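PDB 2IMH: hypothetical protein UNP Q5LQD5_SILPO from Silicibacter pomeroyi, which is of unknown function, belonging to the DUF1028 family, and folds into two facing antiparallel beta sheets flanked by helices. Local coordinates for residues A[83-88]-A[118-123]. Numbering follows the deposited sequence. Where two conformers were deposited one is given.
Sequences YRQLAA and SGNMLG
Q85 spans the gap between two beta sheets here, and its terminal amide does most of the joining. Strands 85-88 and 118-120 run nearly antiparallel, at 169°, but their axes come no closer than 8.0 Å, so side chains rather than a backbone ladder must link them. Glutamine suits the task because it combines length with a donor and an acceptor: with CG anti to the backbone N (chi1 179°) and the chain extended beyond it, the amide is carried straight to the facing strand. There Q85 NE2 donates to G119 O at 3.0 Å, the acceptor lying almost in the glutamine's amide plane while the N-H arrives well above the plane of the G119 carbonyl. In the other direction, N120 ND2 donates to Q85 OE1 at 2.9 Å in a nearly straight bond. The two side chains pass each other in opposite senses, their amide planes 55° apart; N120 has its CG in the crowded position between backbone N and carbonyl carbon. G119 has no CB, and one there would be crowded by L122 CD2. S118 is small enough for this tight place: its CB lies 4.1 Å from Q85 NE2, while its OG, also in the crowded position, meets the methyl A87 CB at 3.8 Å and bonds weakly with S6 OG. Both ends of the buried Q85 amide have second partners, T99 OG1 for NE2 and Q45 NE2 for OE1, which should fix its rotation. An alanine in place of Q85 would remove both cross-sheet bonds and would probably loosen the tie between the sheets. Behind strand 85-90, L86 turns the opposite way onto helices 51-62 and 67-76, whereas beyond strand 115-120 L122 packs against helix 126-137, placing the contact in the interior of a helix-sheet-sheet-helix sandwich.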
loop_
_atom_site.group_PDB
_atom_site.type_symbol
_atom_site.label_atom_id
_atom_site.label_comp_id
_atom_site.label_asym_id
_atom_site.label_seq_id
_atom_site.Cartn_x
_atom_site.Cartn_y
_atom_site.Cartn_z
ATOM N N TYR A 83 17.260 -7.184 -9.871
ATOM C CA TYR A 83 17.484 -6.000 -9.042
ATOM C C TYR A 83 16.206 -5.358 -8.508
ATOM O O TYR A 83 16.226 -4.224 -8.023
ATOM C CB TYR A 83 18.294 -4.968 -9.810
ATOM C CG TYR A 83 19.729 -5.405 -9.967
ATOM C CD1 TYR A 83 20.713 -4.947 -9.094
ATOM C CD2 TYR A 83 20.086 -6.316 -10.959
ATOM C CE1 TYR A 83 22.039 -5.371 -9.225
ATOM C CE2 TYR A 83 21.397 -6.749 -11.097
ATOM C CZ TYR A 83 22.367 -6.270 -10.229
ATOM O OH TYR A 83 23.678 -6.693 -10.364
ATOM N N ARG A 84 15.094 -6.084 -8.579
ATOM C CA ARG A 84 13.832 -5.485 -8.114
ATOM C C ARG A 84 12.874 -6.518 -7.547
ATOM O O ARG A 84 13.169 -7.722 -7.550
ATOM C CB ARG A 84 13.179 -4.587 -9.185
ATOM C CG ARG A 84 13.750 -4.731 -10.611
ATOM C CD ARG A 84 13.031 -3.833 -11.610
ATOM N NE ARG A 84 13.646 -3.911 -12.940
ATOM C CZ ARG A 84 14.782 -3.296 -13.275
ATOM N NH1 ARG A 84 15.429 -2.534 -12.390
ATOM N NH2 ARG A 84 15.264 -3.438 -14.497
ATOM N N GLN A 85 11.740 -6.038 -7.040
ATOM C CA GLN A 85 10.850 -6.849 -6.236
ATOM C C GLN A 85 9.429 -6.332 -6.495
ATOM O O GLN A 85 9.228 -5.126 -6.592
ATOM C CB GLN A 85 11.206 -6.689 -4.757
ATOM C CG GLN A 85 10.324 -7.485 -3.811
ATOM C CD GLN A 85 10.801 -7.423 -2.370
ATOM O OE1 GLN A 85 11.110 -6.353 -1.845
ATOM N NE2 GLN A 85 10.840 -8.584 -1.715
ATOM N N LEU A 86 8.479 -7.246 -6.636
ATOM C CA LEU A 86 7.118 -6.884 -7.026
ATOM C C LEU A 86 6.093 -7.736 -6.299
ATOM O O LEU A 86 6.259 -8.951 -6.160
ATOM C CB LEU A 86 6.941 -7.077 -8.546
ATOM C CG LEU A 86 5.569 -6.680 -9.127
ATOM C CD1 LEU A 86 5.331 -5.177 -8.940
ATOM C CD2 LEU A 86 5.451 -7.070 -10.605
ATOM N N ALA A 87 5.031 -7.095 -5.828
ATOM C CA ALA A 87 3.948 -7.822 -5.189
ATOM C C ALA A 87 2.657 -7.275 -5.762
ATOM O O ALA A 87 2.556 -6.082 -6.086
ATOM C CB ALA A 87 3.975 -7.615 -3.693
ATOM N N ALA A 88 1.675 -8.142 -5.927
ATOM C CA ALA A 88 0.410 -7.712 -6.520
ATOM C C ALA A 88 -0.708 -8.505 -5.908
ATOM O O ALA A 88 -0.541 -9.690 -5.611
ATOM C CB ALA A 88 0.411 -7.930 -8.030
ATOM N N SER A 118 5.850 -7.774 1.750
ATOM C CA SER A 118 7.154 -8.025 1.099
ATOM C C SER A 118 8.172 -6.982 1.507
ATOM O O SER A 118 7.817 -5.876 1.899
ATOM C CB SER A 118 7.022 -8.079 -0.426
ATOM O OG SER A 118 6.510 -6.860 -0.959
ATOM N N GLY A 119 9.450 -7.318 1.423
ATOM C CA GLY A 119 10.447 -6.337 1.799
ATOM C C GLY A 119 11.837 -6.782 1.431
ATOM O O GLY A 119 12.035 -7.919 0.994
ATOM N N ASN A 120 12.794 -5.875 1.607
ATOM C CA ASN A 120 14.193 -6.191 1.356
ATOM C C ASN A 120 15.081 -5.309 2.230
ATOM O O ASN A 120 14.611 -4.339 2.842
ATOM C CB ASN A 120 14.557 -6.069 -0.132
ATOM C CG ASN A 120 14.362 -4.649 -0.677
ATOM O OD1 ASN A 120 15.292 -3.840 -0.667
ATOM N ND2 ASN A 120 13.151 -4.348 -1.156
HETATM N N MSE A 121 16.364 -5.664 2.299
HETATM C CA MSE A 121 17.280 -5.017 3.236
HETATM C C MSE A 121 16.731 -5.052 4.678
HETATM O O MSE A 121 16.879 -4.089 5.438
HETATM C CB MSE A 121 17.582 -3.583 2.769
HETATM C CG MSE A 121 18.676 -2.854 3.542
HETATM SE SE MSE A 121 20.373 -3.806 3.547
HETATM C CE MSE A 121 20.279 -4.641 5.308
ATOM N N LEU A 122 16.097 -6.164 5.043
ATOM C CA LEU A 122 15.515 -6.346 6.356
ATOM C C LEU A 122 16.564 -6.889 7.323
ATOM O O LEU A 122 17.527 -7.556 6.909
ATOM C CB LEU A 122 14.353 -7.335 6.268
ATOM C CG LEU A 122 13.251 -7.047 5.236
ATOM C CD1 LEU A 122 12.308 -8.232 5.133
ATOM C CD2 LEU A 122 12.474 -5.775 5.602
ATOM N N GLY A 123 16.363 -6.630 8.611
ATOM C CA GLY A 123 17.289 -7.139 9.632
ATOM C C GLY A 123 17.061 -8.595 10.004
ATOM O O GLY A 123 17.972 -9.262 10.498
#